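Long-range contacts in purine nucleoside phosphorylase (Schistosoma mansoni, PDB 5TBS), which catalyses the reversible phosphorolysis of purine nucleosides such as inosine and guanosine, releasing the free base and ribose 1-phosphate: residues 124-129 and 241-246; 120-125 and 217-222; 114-119 and 275-280; 3-8 and 98-103. All coordinates share one frame; numbering follows the deposited sequence.

Contact 1: 124-129 and 241-246. With ADE (adenine), chain B.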
loop_
_atom_site.group_PDB
_atom_site.type_symbol
_atom_site.label_atom_id
_atom_site.label_comp_id
_atom_site.label_asym_id
_atom_site.label_seq_id
_atom_site.Cartn_x
_atom_site.Cartn_y
_atom_site.Cartn_z
ATOM N N ARG A 124 -24.814 5.990 6.046
ATOM C CA ARG A 124 -25.616 6.240 7.237
ATOM C C ARG A 124 -26.891 5.408 7.280
ATOM O O ARG A 124 -27.514 5.345 8.338
ATOM C CB ARG A 124 -25.950 7.735 7.335
ATOM C CG ARG A 124 -24.709 8.607 7.458
ATOM C CD ARG A 124 -25.083 10.031 7.835
ATOM N NE ARG A 124 -23.937 10.807 8.306
ATOM C CZ ARG A 124 -23.666 11.029 9.589
ATOM N NH1 ARG A 124 -24.456 10.529 10.543
ATOM N NH2 ARG A 124 -22.600 11.759 9.912
ATOM N N LYS A 125 -27.289 4.763 6.176
ATOM C CA LYS A 125 -28.480 3.911 6.208
ATOM C C LYS A 125 -28.251 2.571 6.910
ATOM O O LYS A 125 -29.231 1.902 7.242
ATOM C CB LYS A 125 -28.996 3.654 4.784
ATOM C CG LYS A 125 -29.714 4.841 4.121
ATOM C CD LYS A 125 -30.879 5.387 4.972
ATOM C CE LYS A 125 -30.502 6.679 5.737
ATOM N NZ LYS A 125 -31.342 6.911 6.958
ATOM N N LEU A 126 -27.000 2.174 7.180
ATOM C CA LEU A 126 -26.704 0.850 7.747
ATOM C C LEU A 126 -26.675 0.836 9.281
ATOM O O LEU A 126 -26.034 1.686 9.907
ATOM C CB LEU A 126 -25.351 0.351 7.214
ATOM C CG LEU A 126 -25.209 0.391 5.691
ATOM C CD1 LEU A 126 -23.808 0.017 5.255
ATOM C CD2 LEU A 126 -26.264 -0.514 5.050
ATOM N N LYS A 127 -27.316 -0.178 9.869
ATOM C CA LYS A 127 -27.381 -0.425 11.303
ATOM C C LYS A 127 -26.738 -1.766 11.627
ATOM O O LYS A 127 -26.655 -2.672 10.786
ATOM C CB LYS A 127 -28.834 -0.485 11.834
ATOM C CG LYS A 127 -29.798 0.482 11.212
ATOM C CD LYS A 127 -31.237 0.224 11.718
ATOM C CE LYS A 127 -32.214 1.134 10.979
ATOM N NZ LYS A 127 -33.651 0.864 11.333
ATOM N N SER A 128 -26.350 -1.910 12.882
ATOM C CA SER A 128 -25.914 -3.200 13.387
ATOM C C SER A 128 -26.943 -4.290 13.066
ATOM O O SER A 128 -28.151 -4.117 13.294
ATOM C CB SER A 128 -25.698 -3.081 14.901
ATOM O OG SER A 128 -25.225 -4.290 15.425
ATOM N N GLY A 129 -26.463 -5.419 12.530
ATOM C CA GLY A 129 -27.337 -6.527 12.191
ATOM C C GLY A 129 -27.879 -6.505 10.766
ATOM O O GLY A 129 -28.572 -7.457 10.375
ATOM N N SER A 241 -21.885 -8.938 3.302
ATOM C CA SER A 241 -21.333 -8.459 4.570
ATOM C C SER A 241 -22.422 -8.356 5.645
ATOM O O SER A 241 -23.516 -7.837 5.388
ATOM C CB SER A 241 -20.679 -7.078 4.396
ATOM O OG SER A 241 -19.430 -7.118 3.715
ATOM N N LEU A 242 -22.117 -8.827 6.857
ATOM C CA LEU A 242 -22.969 -8.593 8.023
ATOM C C LEU A 242 -22.387 -7.390 8.766
ATOM O O LEU A 242 -21.210 -7.414 9.143
ATOM C CB LEU A 242 -23.004 -9.831 8.930
ATOM C CG LEU A 242 -23.704 -9.699 10.293
ATOM C CD1 LEU A 242 -25.129 -9.219 10.090
ATOM C CD2 LEU A 242 -23.699 -11.060 11.065
ATOM N N ILE A 243 -23.201 -6.346 8.963
ATOM C CA ILE A 243 -22.755 -5.086 9.563
ATOM C C ILE A 243 -22.716 -5.207 11.086
ATOM O O ILE A 243 -23.754 -5.403 11.731
ATOM C CB ILE A 243 -23.682 -3.931 9.142
ATOM C CG1 ILE A 243 -23.737 -3.796 7.601
ATOM C CG2 ILE A 243 -23.269 -2.643 9.878
ATOM C CD1 ILE A 243 -22.329 -3.661 6.923
ATOM N N ALA A 244 -21.526 -5.046 11.673
ATOM C CA ALA A 244 -21.372 -5.122 13.136
ATOM C C ALA A 244 -21.745 -3.820 13.866
ATOM O O ALA A 244 -22.203 -3.853 15.019
ATOM C CB ALA A 244 -19.920 -5.490 13.498
ATOM N N ASN A 245 -21.541 -2.679 13.241
ATOM C CA ASN A 245 -21.684 -1.374 13.879
ATOM C C ASN A 245 -21.658 -0.371 12.741
ATOM O O ASN A 245 -21.229 -0.697 11.624
ATOM C CB ASN A 245 -20.551 -1.081 14.866
ATOM C CG ASN A 245 -19.210 -0.778 14.139
ATOM O OD1 ASN A 245 -18.723 -1.582 13.355
ATOM N ND2 ASN A 245 -18.642 0.396 14.393
ATOM N N ASN A 246 -22.097 0.863 13.036
ATOM C CA ASN A 246 -21.942 1.978 12.100
ATOM C C ASN A 246 -20.810 2.854 12.620
ATOM O O ASN A 246 -20.981 3.576 13.609
ATOM C CB ASN A 246 -23.228 2.790 11.922
ATOM C CG ASN A 246 -23.078 3.818 10.810
ATOM O OD1 ASN A 246 -22.275 4.734 10.941
ATOM N ND2 ASN A 246 -23.780 3.619 9.669
HETATM N N9 ADE B . -13.686 -5.073 9.804
HETATM C C8 ADE B . -13.222 -3.809 9.616
HETATM N N7 ADE B . -13.881 -2.902 10.305
HETATM C C5 ADE B . -14.830 -3.625 11.006
HETATM C C6 ADE B . -15.850 -3.240 11.934
HETATM N N6 ADE B . -16.055 -1.972 12.336
HETATM N N1 ADE B . -16.628 -4.221 12.445
HETATM C C2 ADE B . -16.417 -5.497 12.053
HETATM N N3 ADE B . -15.510 -5.977 11.183
HETATM C C4 ADE B . -14.732 -4.974 10.700
#
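I243 turns its side chain toward the 124-129 loop and meets it with two branches. CG2 rests against the carbonyl oxygen of K127, with I243 CG2 to K127 O at 3.5 Å. The other branch ends at CD1, which lies a loose 4.3 Å from L126 CD1. L126 and I243 also share apolar neighbours, V132 and V218, so the pair belongs to a larger buried cluster. N246 makes the polar link. Its CG stands anti to the backbone N (chi1 -172°), and this carries the amide across to the loop. N246 ND2 donates to L126 O at 3.0 Å with a fairly straight N-H...O angle of 162°. The bond uses a lone pair of the carbonyl and lies close to the amide plane. The other end of the amide is also used: OD1 accepts from the backbone N of L249, so N246 caps the following helix while it holds the loop. Further along, G129 N donates to I243 O at 2.8 Å. S128 CA adds a C-H...O contact to the same I243 O at 3.5 Å. N245 points away from the loop. Its OD1 accepts from adenine N6 at 2.9 Å, and its ND2 is held by D250. The loop thus packs behind the end of strand 236-246, whose opposite side forms part of the purine-base pocket of a nucleoside phosphorylase.

Contact 2: 120-125 and 217-222; sequences GGINRK and DVVGMS. With ADE (adenine), chain B.
The amide of N123 and the carboxylate of D217 run alongside each other in the same direction, with their planes 43° apart. N123 ND2 donates to D217 OD1 at 2.9 Å. The acceptor lies close to the amide plane, but the donor meets OD1 on the anti side and 31° out of the carboxylate plane. D217 OD2 accepts from the backbone N of V193, so both carboxylate oxygens are engaged. On the amide, OD1 accepts from K125 N at 2.8 Å and closes an Asx turn. The two bonds together fix the rotation of the N123 amide. D217 O is also shared: I122 N and N123 N both donate to it from the same face of its carbonyl plane, at 2.8 Å for I122 N to D217 O. Just before this turn, residues 120-121 pair with 218-219 as strands. G120 and V219 exchange two backbone bonds, with G120 N to V219 O at 2.8 Å, as an antiparallel hydrogen-bonded pair. G121 and V218 form the next, non-hydrogen-bonded pair. The I122 and V219 side chains cross at an angle, with I122 CD1 4.1 Å from V219 CG1. Adenine sits at the far end, with its N6 3.5 Å from G120 CA and its C8 3.7 Å from M221 CE; F161 of the second subunit packs on M221. This is an antiparallel pairing inside the mixed central sheet, between strands 112-121 and 218-220, beside the phosphorylase base site.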
loop_
_atom_site.group_PDB
_atom_site.type_symbol
_atom_site.label_atom_id
_atom_site.label_comp_id
_atom_site.label_asym_id
_atom_site.label_seq_id
_atom_site.Cartn_x
_atom_site.Cartn_y
_atom_site.Cartn_z
ATOM N N GLY A 120 -17.584 -3.162 8.916
ATOM C CA GLY A 120 -18.094 -1.934 9.527
ATOM C C GLY A 120 -18.974 -1.157 8.552
ATOM O O GLY A 120 -18.704 -1.120 7.361
ATOM N N GLY A 121 -20.045 -0.550 9.064
ATOM C CA GLY A 121 -20.911 0.282 8.237
ATOM C C GLY A 121 -20.423 1.723 8.138
ATOM O O GLY A 121 -20.077 2.346 9.148
ATOM N N ILE A 122 -20.398 2.253 6.910
ATOM C CA ILE A 122 -20.045 3.659 6.654
ATOM C C ILE A 122 -21.272 4.469 6.240
ATOM O O ILE A 122 -21.540 5.543 6.785
ATOM C CB ILE A 122 -18.938 3.752 5.581
ATOM C CG1 ILE A 122 -17.730 2.903 5.990
ATOM C CG2 ILE A 122 -18.558 5.229 5.295
ATOM C CD1 ILE A 122 -16.907 3.559 7.181
ATOM N N ASN A 123 -22.011 3.972 5.249
ATOM C CA ASN A 123 -23.253 4.600 4.790
ATOM C C ASN A 123 -24.221 4.790 5.945
ATOM O O ASN A 123 -24.466 3.865 6.726
ATOM C CB ASN A 123 -23.897 3.704 3.717
ATOM C CG ASN A 123 -25.088 4.359 3.020
ATOM O OD1 ASN A 123 -26.097 4.641 3.641
ATOM N ND2 ASN A 123 -24.977 4.554 1.712
ATOM N N ARG A 124 -24.814 5.990 6.046
ATOM C CA ARG A 124 -25.616 6.240 7.237
ATOM C C ARG A 124 -26.891 5.408 7.280
ATOM O O ARG A 124 -27.514 5.345 8.338
ATOM C CB ARG A 124 -25.950 7.735 7.335
ATOM C CG ARG A 124 -24.709 8.607 7.458
ATOM C CD ARG A 124 -25.083 10.031 7.835
ATOM N NE ARG A 124 -23.937 10.807 8.306
ATOM C CZ ARG A 124 -23.666 11.029 9.589
ATOM N NH1 ARG A 124 -24.456 10.529 10.543
ATOM N NH2 ARG A 124 -22.600 11.759 9.912
ATOM N N LYS A 125 -27.289 4.763 6.176
ATOM C CA LYS A 125 -28.480 3.911 6.208
ATOM C C LYS A 125 -28.251 2.571 6.910
ATOM O O LYS A 125 -29.231 1.902 7.242
ATOM C CB LYS A 125 -28.996 3.654 4.784
ATOM C CG LYS A 125 -29.714 4.841 4.121
ATOM C CD LYS A 125 -30.879 5.387 4.972
ATOM C CE LYS A 125 -30.502 6.679 5.737
ATOM N NZ LYS A 125 -31.342 6.911 6.958
ATOM N N ASP A 217 -19.511 2.292 1.210
ATOM C CA ASP A 217 -20.674 2.023 2.054
ATOM C C ASP A 217 -20.320 1.137 3.239
ATOM O O ASP A 217 -20.934 1.251 4.303
ATOM C CB ASP A 217 -21.785 1.336 1.234
ATOM C CG ASP A 217 -22.271 2.211 0.041
ATOM O OD1 ASP A 217 -22.807 3.309 0.306
ATOM O OD2 ASP A 217 -22.142 1.793 -1.132
ATOM N N VAL A 218 -19.335 0.256 3.059
ATOM C CA VAL A 218 -18.956 -0.748 4.054
ATOM C C VAL A 218 -17.428 -0.866 4.003
ATOM O O VAL A 218 -16.827 -0.627 2.960
ATOM C CB VAL A 218 -19.635 -2.096 3.720
ATOM C CG1 VAL A 218 -19.224 -3.132 4.651
ATOM C CG2 VAL A 218 -21.114 -1.955 3.791
ATOM N N VAL A 219 -16.794 -1.254 5.113
ATOM C CA VAL A 219 -15.339 -1.475 5.113
ATOM C C VAL A 219 -15.020 -2.783 5.850
ATOM O O VAL A 219 -15.582 -3.063 6.911
ATOM C CB VAL A 219 -14.577 -0.283 5.748
ATOM C CG1 VAL A 219 -15.052 -0.046 7.234
ATOM C CG2 VAL A 219 -13.009 -0.518 5.677
ATOM N N GLY A 220 -14.099 -3.580 5.307
ATOM C CA GLY A 220 -13.680 -4.775 6.030
ATOM C C GLY A 220 -12.280 -5.212 5.613
ATOM O O GLY A 220 -11.633 -4.559 4.782
ATOM N N MET A 221 -11.844 -6.376 6.163
ATOM C CA MET A 221 -10.451 -6.847 6.099
ATOM C C MET A 221 -10.286 -8.139 5.293
ATOM O O MET A 221 -9.224 -8.794 5.393
ATOM C CB MET A 221 -9.901 -7.070 7.524
ATOM C CG MET A 221 -9.912 -5.841 8.419
ATOM S SD MET A 221 -9.325 -6.232 10.100
ATOM C CE MET A 221 -9.957 -4.791 10.963
ATOM N N SER A 222 -11.276 -8.498 4.469
ATOM C CA SER A 222 -11.206 -9.776 3.771
ATOM C C SER A 222 -11.930 -9.670 2.424
ATOM O O SER A 222 -12.195 -8.567 1.922
ATOM C CB SER A 222 -11.776 -10.894 4.666
ATOM O OG SER A 222 -13.159 -10.692 4.898
HETATM N N9 ADE B . -13.686 -5.073 9.804
HETATM C C8 ADE B . -13.222 -3.809 9.616
HETATM N N7 ADE B . -13.881 -2.902 10.305
HETATM C C5 ADE B . -14.830 -3.625 11.006
HETATM C C6 ADE B . -15.850 -3.240 11.934
HETATM N N6 ADE B . -16.055 -1.972 12.336
HETATM N N1 ADE B . -16.628 -4.221 12.445
HETATM C C2 ADE B . -16.417 -5.497 12.053
HETATM N N3 ADE B . -15.510 -5.977 11.183
HETATM C C4 ADE B . -14.732 -4.974 10.700
#

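Contact 3: 114-119 and 275-280; sequences LITNLA and MWFKEI. With ADE (adenine), chain B.
T116 and F277 approach from opposite directions, and the threonine methyl presses on the end of the ring. T116 CG2 is 3.3 Å from F277 CZ and reaches the ring obliquely. The rotamer of T116 splits its two branches between two tasks. CG2 stands anti to the carbonyl carbon and faces the helix, while OG1 takes the place between backbone N and carbonyl carbon (chi1 64°) and is hydrogen-bonded to the backbone N of G34. F277 is turned off a staggered position (chi1 -93°), and its ring end points at the strand. L114 meets that ring at its edge, near the ring plane, with L114 CB 3.8 Å from F277 CE2. L114 CG is anti to the carbonyl carbon, and CD1 continues the chain outward to 4.3 Å from I280 CG2. I280 has a second branch for the ring: its CD1 lies 4.0 Å above one face of F277, toward the rim. No hydrogen bond joins the segments. The axes run nearly antiparallel, at 168°, and pass 11.1 Å apart. V240 of the neighbouring strand packs on F277 as well. This is the layered packing of an alpha/beta fold, with helix 259-283 laid along one face of the central sheet.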
loop_
_atom_site.group_PDB
_atom_site.type_symbol
_atom_site.label_atom_id
_atom_site.label_comp_id
_atom_site.label_asym_id
_atom_site.label_seq_id
_atom_site.Cartn_x
_atom_site.Cartn_y
_atom_site.Cartn_z
ATOM N N LEU A 114 -19.613 -18.571 -2.985
ATOM C CA LEU A 114 -20.417 -17.769 -2.063
ATOM C C LEU A 114 -19.580 -17.403 -0.845
ATOM O O LEU A 114 -18.945 -18.278 -0.250
ATOM C CB LEU A 114 -21.686 -18.522 -1.626
ATOM C CG LEU A 114 -22.535 -19.196 -2.711
ATOM C CD1 LEU A 114 -23.655 -20.039 -2.111
ATOM C CD2 LEU A 114 -23.115 -18.153 -3.706
ATOM N N ILE A 115 -19.574 -16.115 -0.469
ATOM C CA ILE A 115 -18.673 -15.602 0.568
ATOM C C ILE A 115 -19.448 -14.722 1.546
ATOM O O ILE A 115 -20.194 -13.830 1.118
ATOM C CB ILE A 115 -17.537 -14.755 -0.033
ATOM C CG1 ILE A 115 -16.841 -15.454 -1.180
ATOM C CG2 ILE A 115 -16.559 -14.332 1.093
ATOM C CD1 ILE A 115 -15.906 -14.500 -1.903
ATOM N N THR A 116 -19.240 -14.931 2.861
ATOM C CA THR A 116 -19.767 -13.975 3.832
ATOM C C THR A 116 -18.639 -13.431 4.708
ATOM O O THR A 116 -17.573 -14.054 4.852
ATOM C CB THR A 116 -20.858 -14.597 4.718
ATOM O OG1 THR A 116 -20.274 -15.654 5.504
ATOM C CG2 THR A 116 -22.055 -15.125 3.890
ATOM N N ASN A 117 -18.853 -12.235 5.265
ATOM C CA ASN A 117 -17.872 -11.610 6.155
ATOM C C ASN A 117 -18.606 -10.706 7.147
ATOM O O ASN A 117 -19.795 -10.407 6.981
ATOM C CB ASN A 117 -16.794 -10.783 5.377
ATOM C CG ASN A 117 -17.398 -9.621 4.543
ATOM O OD1 ASN A 117 -17.999 -8.711 5.077
ATOM N ND2 ASN A 117 -17.218 -9.658 3.226
ATOM N N LEU A 118 -17.867 -10.277 8.185
ATOM C CA LEU A 118 -18.247 -9.198 9.094
ATOM C C LEU A 118 -17.542 -7.906 8.663
ATOM O O LEU A 118 -16.378 -7.950 8.279
ATOM C CB LEU A 118 -17.822 -9.532 10.528
ATOM C CG LEU A 118 -18.603 -10.489 11.446
ATOM C CD1 LEU A 118 -20.008 -9.996 11.698
ATOM C CD2 LEU A 118 -18.603 -11.871 10.947
ATOM N N ALA A 119 -18.227 -6.757 8.777
ATOM C CA ALA A 119 -17.694 -5.497 8.250
ATOM C C ALA A 119 -18.255 -4.309 9.030
ATOM O O ALA A 119 -19.260 -4.425 9.755
ATOM C CB ALA A 119 -18.002 -5.359 6.738
ATOM N N MET A 275 -29.952 -20.170 7.061
ATOM C CA MET A 275 -31.155 -20.499 6.300
ATOM C C MET A 275 -31.183 -19.826 4.926
ATOM O O MET A 275 -31.572 -20.449 3.923
ATOM C CB MET A 275 -32.395 -20.103 7.091
ATOM C CG MET A 275 -33.627 -20.613 6.404
ATOM S SD MET A 275 -34.931 -19.417 6.385
ATOM C CE MET A 275 -34.315 -18.078 5.401
ATOM N N TRP A 276 -30.859 -18.531 4.880
ATOM C CA TRP A 276 -30.757 -17.774 3.630
ATOM C C TRP A 276 -29.813 -18.444 2.632
ATOM O O TRP A 276 -30.154 -18.641 1.454
ATOM C CB TRP A 276 -30.256 -16.361 3.957
ATOM C CG TRP A 276 -30.416 -15.328 2.899
ATOM C CD1 TRP A 276 -31.155 -15.424 1.747
ATOM C CD2 TRP A 276 -29.825 -14.021 2.895
ATOM N NE1 TRP A 276 -31.049 -14.255 1.025
ATOM C CE2 TRP A 276 -30.241 -13.377 1.716
ATOM C CE3 TRP A 276 -28.969 -13.333 3.781
ATOM C CZ2 TRP A 276 -29.846 -12.061 1.393
ATOM C CZ3 TRP A 276 -28.545 -12.018 3.439
ATOM C CH2 TRP A 276 -29.001 -11.400 2.263
ATOM N N PHE A 277 -28.593 -18.769 3.077
ATOM C CA PHE A 277 -27.610 -19.328 2.156
ATOM C C PHE A 277 -27.969 -20.754 1.773
ATOM O O PHE A 277 -27.699 -21.168 0.641
ATOM C CB PHE A 277 -26.185 -19.226 2.752
ATOM C CG PHE A 277 -25.456 -17.961 2.327
ATOM C CD1 PHE A 277 -25.973 -16.713 2.645
ATOM C CD2 PHE A 277 -24.311 -18.021 1.569
ATOM C CE1 PHE A 277 -25.358 -15.551 2.218
ATOM C CE2 PHE A 277 -23.663 -16.846 1.141
ATOM C CZ PHE A 277 -24.210 -15.626 1.433
ATOM N N LYS A 278 -28.585 -21.524 2.679
ATOM C CA LYS A 278 -29.040 -22.854 2.276
ATOM C C LYS A 278 -30.010 -22.743 1.103
ATOM O O LYS A 278 -29.915 -23.509 0.130
ATOM C CB LYS A 278 -29.659 -23.588 3.471
ATOM C CG LYS A 278 -30.299 -24.930 3.182
ATOM C CD LYS A 278 -30.841 -25.540 4.489
ATOM C CE LYS A 278 -31.621 -26.814 4.237
ATOM N NZ LYS A 278 -32.083 -27.454 5.511
ATOM N N GLU A 279 -30.897 -21.739 1.134
ATOM C CA GLU A 279 -31.870 -21.587 0.056
ATOM C C GLU A 279 -31.223 -21.049 -1.216
ATOM O O GLU A 279 -31.559 -21.504 -2.318
ATOM C CB GLU A 279 -33.025 -20.697 0.514
ATOM C CG GLU A 279 -34.064 -20.398 -0.555
ATOM C CD GLU A 279 -35.037 -21.552 -0.828
ATOM O OE1 GLU A 279 -34.901 -22.638 -0.225
ATOM O OE2 GLU A 279 -35.946 -21.367 -1.667
ATOM N N ILE A 280 -30.284 -20.098 -1.093
ATOM C CA ILE A 280 -29.551 -19.615 -2.270
ATOM C C ILE A 280 -28.879 -20.780 -2.980
ATOM O O ILE A 280 -28.953 -20.914 -4.212
ATOM C CB ILE A 280 -28.514 -18.543 -1.866
ATOM C CG1 ILE A 280 -29.218 -17.264 -1.358
ATOM C CG2 ILE A 280 -27.485 -18.330 -3.013
ATOM C CD1 ILE A 280 -28.248 -16.217 -0.704
HETATM N N9 ADE B . -13.686 -5.073 9.804
HETATM C C8 ADE B . -13.222 -3.809 9.616
HETATM N N7 ADE B . -13.881 -2.902 10.305
HETATM C C5 ADE B . -14.830 -3.625 11.006
HETATM C C6 ADE B . -15.850 -3.240 11.934
HETATM N N6 ADE B . -16.055 -1.972 12.336
HETATM N N1 ADE B . -16.628 -4.221 12.445
HETATM C C2 ADE B . -16.417 -5.497 12.053
HETATM N N3 ADE B . -15.510 -5.977 11.183
HETATM C C4 ADE B . -14.732 -4.974 10.700
#

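Contact 4: 3-8 and 98-103; sequences TPVVAN and IALPIR. With DMS (dimethyl sulfoxide), chain D.
The polar link runs from R103 to A7. R103 NH1 donates to A7 O at 2.9 Å, with a bent N-H...O angle of 144°, and the oxygen lies at the edge of the guanidinium. The arginine chain is extended from CG to NE, which carries NH1 from the helix to the loop. The same NH1 donates to the oxygen of a dimethyl sulfoxide molecule at 2.8 Å. That solvent molecule probably comes from the crystallisation liquor. Q96, on the same helix 95-108, accepts from A7 N through OE1. A7 is the centre of an inverse gamma turn, closed by a weak bond from N8 N to V6 O just before helix 9-22, which N8 caps. The contact joins the N-terminal lead-in of the chain to helix 95-108. Apolar contacts gather round the A7 methyl. A7 CB is 3.9 Å from A99 CB and 4.0 Å from L100 CB. V5 CG1 touches L100 CD1 loosely at 4.5 Å.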
loop_
_atom_site.group_PDB
_atom_site.type_symbol
_atom_site.label_atom_id
_atom_site.label_comp_id
_atom_site.label_asym_id
_atom_site.label_seq_id
_atom_site.Cartn_x
_atom_site.Cartn_y
_atom_site.Cartn_z
ATOM N N THR A 3 9.487 -22.027 -4.110
ATOM C CA THR A 3 10.036 -22.586 -2.880
ATOM C C THR A 3 9.091 -22.378 -1.673
ATOM O O THR A 3 8.995 -23.276 -0.831
ATOM C CB THR A 3 11.451 -22.008 -2.579
ATOM N N PRO A 4 8.416 -21.225 -1.568
ATOM C CA PRO A 4 7.252 -21.118 -0.669
ATOM C C PRO A 4 5.941 -21.632 -1.257
ATOM O O PRO A 4 4.889 -21.438 -0.641
ATOM C CB PRO A 4 7.171 -19.605 -0.394
ATOM C CG PRO A 4 8.525 -19.081 -0.707
ATOM C CD PRO A 4 8.942 -19.885 -1.890
ATOM N N VAL A 5 6.013 -22.289 -2.411
ATOM C CA VAL A 5 4.947 -22.978 -3.141
ATOM C C VAL A 5 4.055 -21.968 -3.862
ATOM O O VAL A 5 3.175 -21.317 -3.283
ATOM C CB VAL A 5 4.163 -23.968 -2.259
ATOM C CG1 VAL A 5 2.945 -24.485 -2.981
ATOM C CG2 VAL A 5 5.054 -25.178 -1.940
ATOM N N VAL A 6 4.310 -21.850 -5.157
ATOM C CA VAL A 6 3.557 -20.982 -6.051
ATOM C C VAL A 6 2.197 -21.620 -6.324
ATOM O O VAL A 6 2.085 -22.856 -6.434
ATOM C CB VAL A 6 4.370 -20.800 -7.351
ATOM C CG1 VAL A 6 3.637 -19.908 -8.380
ATOM C CG2 VAL A 6 5.758 -20.219 -7.032
ATOM N N ALA A 7 1.159 -20.775 -6.466
ATOM C CA ALA A 7 -0.195 -21.222 -6.777
ATOM C C ALA A 7 -0.341 -21.475 -8.287
ATOM O O ALA A 7 -1.170 -20.863 -8.976
ATOM C CB ALA A 7 -1.222 -20.195 -6.316
ATOM N N ASN A 8 0.464 -22.407 -8.797
ATOM C CA ASN A 8 0.498 -22.674 -10.232
ATOM C C ASN A 8 -0.322 -23.931 -10.554
ATOM O O ASN A 8 -0.871 -24.598 -9.668
ATOM C CB ASN A 8 1.956 -22.782 -10.731
ATOM C CG ASN A 8 2.696 -23.993 -10.187
ATOM O OD1 ASN A 8 2.098 -24.902 -9.624
ATOM N ND2 ASN A 8 4.010 -24.027 -10.399
ATOM N N ILE A 98 -3.022 -17.420 -0.406
ATOM C CA ILE A 98 -4.448 -17.085 -0.567
ATOM C C ILE A 98 -5.032 -17.719 -1.829
ATOM O O ILE A 98 -6.187 -18.182 -1.846
ATOM C CB ILE A 98 -4.625 -15.553 -0.626
ATOM C CG1 ILE A 98 -4.180 -14.923 0.677
ATOM C CG2 ILE A 98 -6.074 -15.218 -0.926
ATOM C CD1 ILE A 98 -5.046 -15.355 1.824
ATOM N N ALA A 99 -4.271 -17.672 -2.928
ATOM C CA ALA A 99 -4.782 -18.051 -4.243
ATOM C C ALA A 99 -4.884 -19.564 -4.429
ATOM O O ALA A 99 -5.745 -20.026 -5.183
ATOM C CB ALA A 99 -3.894 -17.472 -5.343
ATOM N N LEU A 100 -4.050 -20.352 -3.752
ATOM C CA LEU A 100 -4.003 -21.780 -4.084
ATOM C C LEU A 100 -5.327 -22.482 -3.781
ATOM O O LEU A 100 -5.831 -23.222 -4.657
ATOM C CB LEU A 100 -2.784 -22.443 -3.401
ATOM C CG LEU A 100 -2.733 -23.958 -3.726
ATOM C CD1 LEU A 100 -1.364 -24.397 -4.174
ATOM C CD2 LEU A 100 -3.174 -24.753 -2.502
ATOM N N PRO A 101 -5.980 -22.264 -2.624
ATOM C CA PRO A 101 -7.240 -22.987 -2.379
ATOM C C PRO A 101 -8.339 -22.634 -3.369
ATOM O O PRO A 101 -9.148 -23.502 -3.714
ATOM C CB PRO A 101 -7.610 -22.556 -0.938
ATOM C CG PRO A 101 -6.275 -22.317 -0.283
ATOM C CD PRO A 101 -5.559 -21.523 -1.423
ATOM N N ILE A 102 -8.429 -21.372 -3.801
ATOM C CA ILE A 102 -9.436 -21.010 -4.811
ATOM C C ILE A 102 -9.139 -21.711 -6.138
ATOM O O ILE A 102 -10.048 -22.197 -6.821
ATOM C CB ILE A 102 -9.486 -19.471 -4.984
ATOM C CG1 ILE A 102 -9.672 -18.765 -3.621
ATOM C CG2 ILE A 102 -10.661 -19.052 -5.872
ATOM C CD1 ILE A 102 -10.833 -19.225 -2.873
ATOM N N ARG A 103 -7.867 -21.744 -6.555
ATOM C CA ARG A 103 -7.538 -22.441 -7.804
ATOM C C ARG A 103 -7.755 -23.944 -7.688
ATOM O O ARG A 103 -8.084 -24.612 -8.684
ATOM C CB ARG A 103 -6.097 -22.096 -8.200
ATOM C CG ARG A 103 -6.058 -20.661 -8.794
ATOM C CD ARG A 103 -4.625 -20.097 -9.083
ATOM N NE ARG A 103 -4.712 -18.752 -9.645
ATOM C CZ ARG A 103 -3.678 -17.928 -9.747
ATOM N NH1 ARG A 103 -2.461 -18.327 -9.331
ATOM N NH2 ARG A 103 -3.858 -16.694 -10.239
HETATM S S DMS D . -1.006 -14.977 -8.243
HETATM O O DMS D . -0.578 -16.249 -8.882
HETATM C C1 DMS D . -1.687 -15.248 -6.574
HETATM C C2 DMS D . 0.434 -14.013 -7.669
#

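Overall arrangement
Contacts 1, 2 and 3 each have a segment on the same sheet. Contacts 2 and 3 both use strand 112-121, and contact 1 uses its parallel neighbour 236-246. Contacts 1 and 2 share R124 and K125 and touch directly. Both combine backbone bonds with an asparagine amide bond; the adenine beside them is held by N245. Contact 3 is the most central, about 9 Å from the chain centre, and purely apolar between its segments. Contacts 2 and 3 have no exposed touching residues; contact 1, also largely buried, has R124, K127 and S128 exposed at its rim. Contact 4 stands apart, across the chain's centre. It joins the N-terminal loop, whose first residues are poorly ordered, to a helix by one arginine bond and by alanine, valine and leucine side chains.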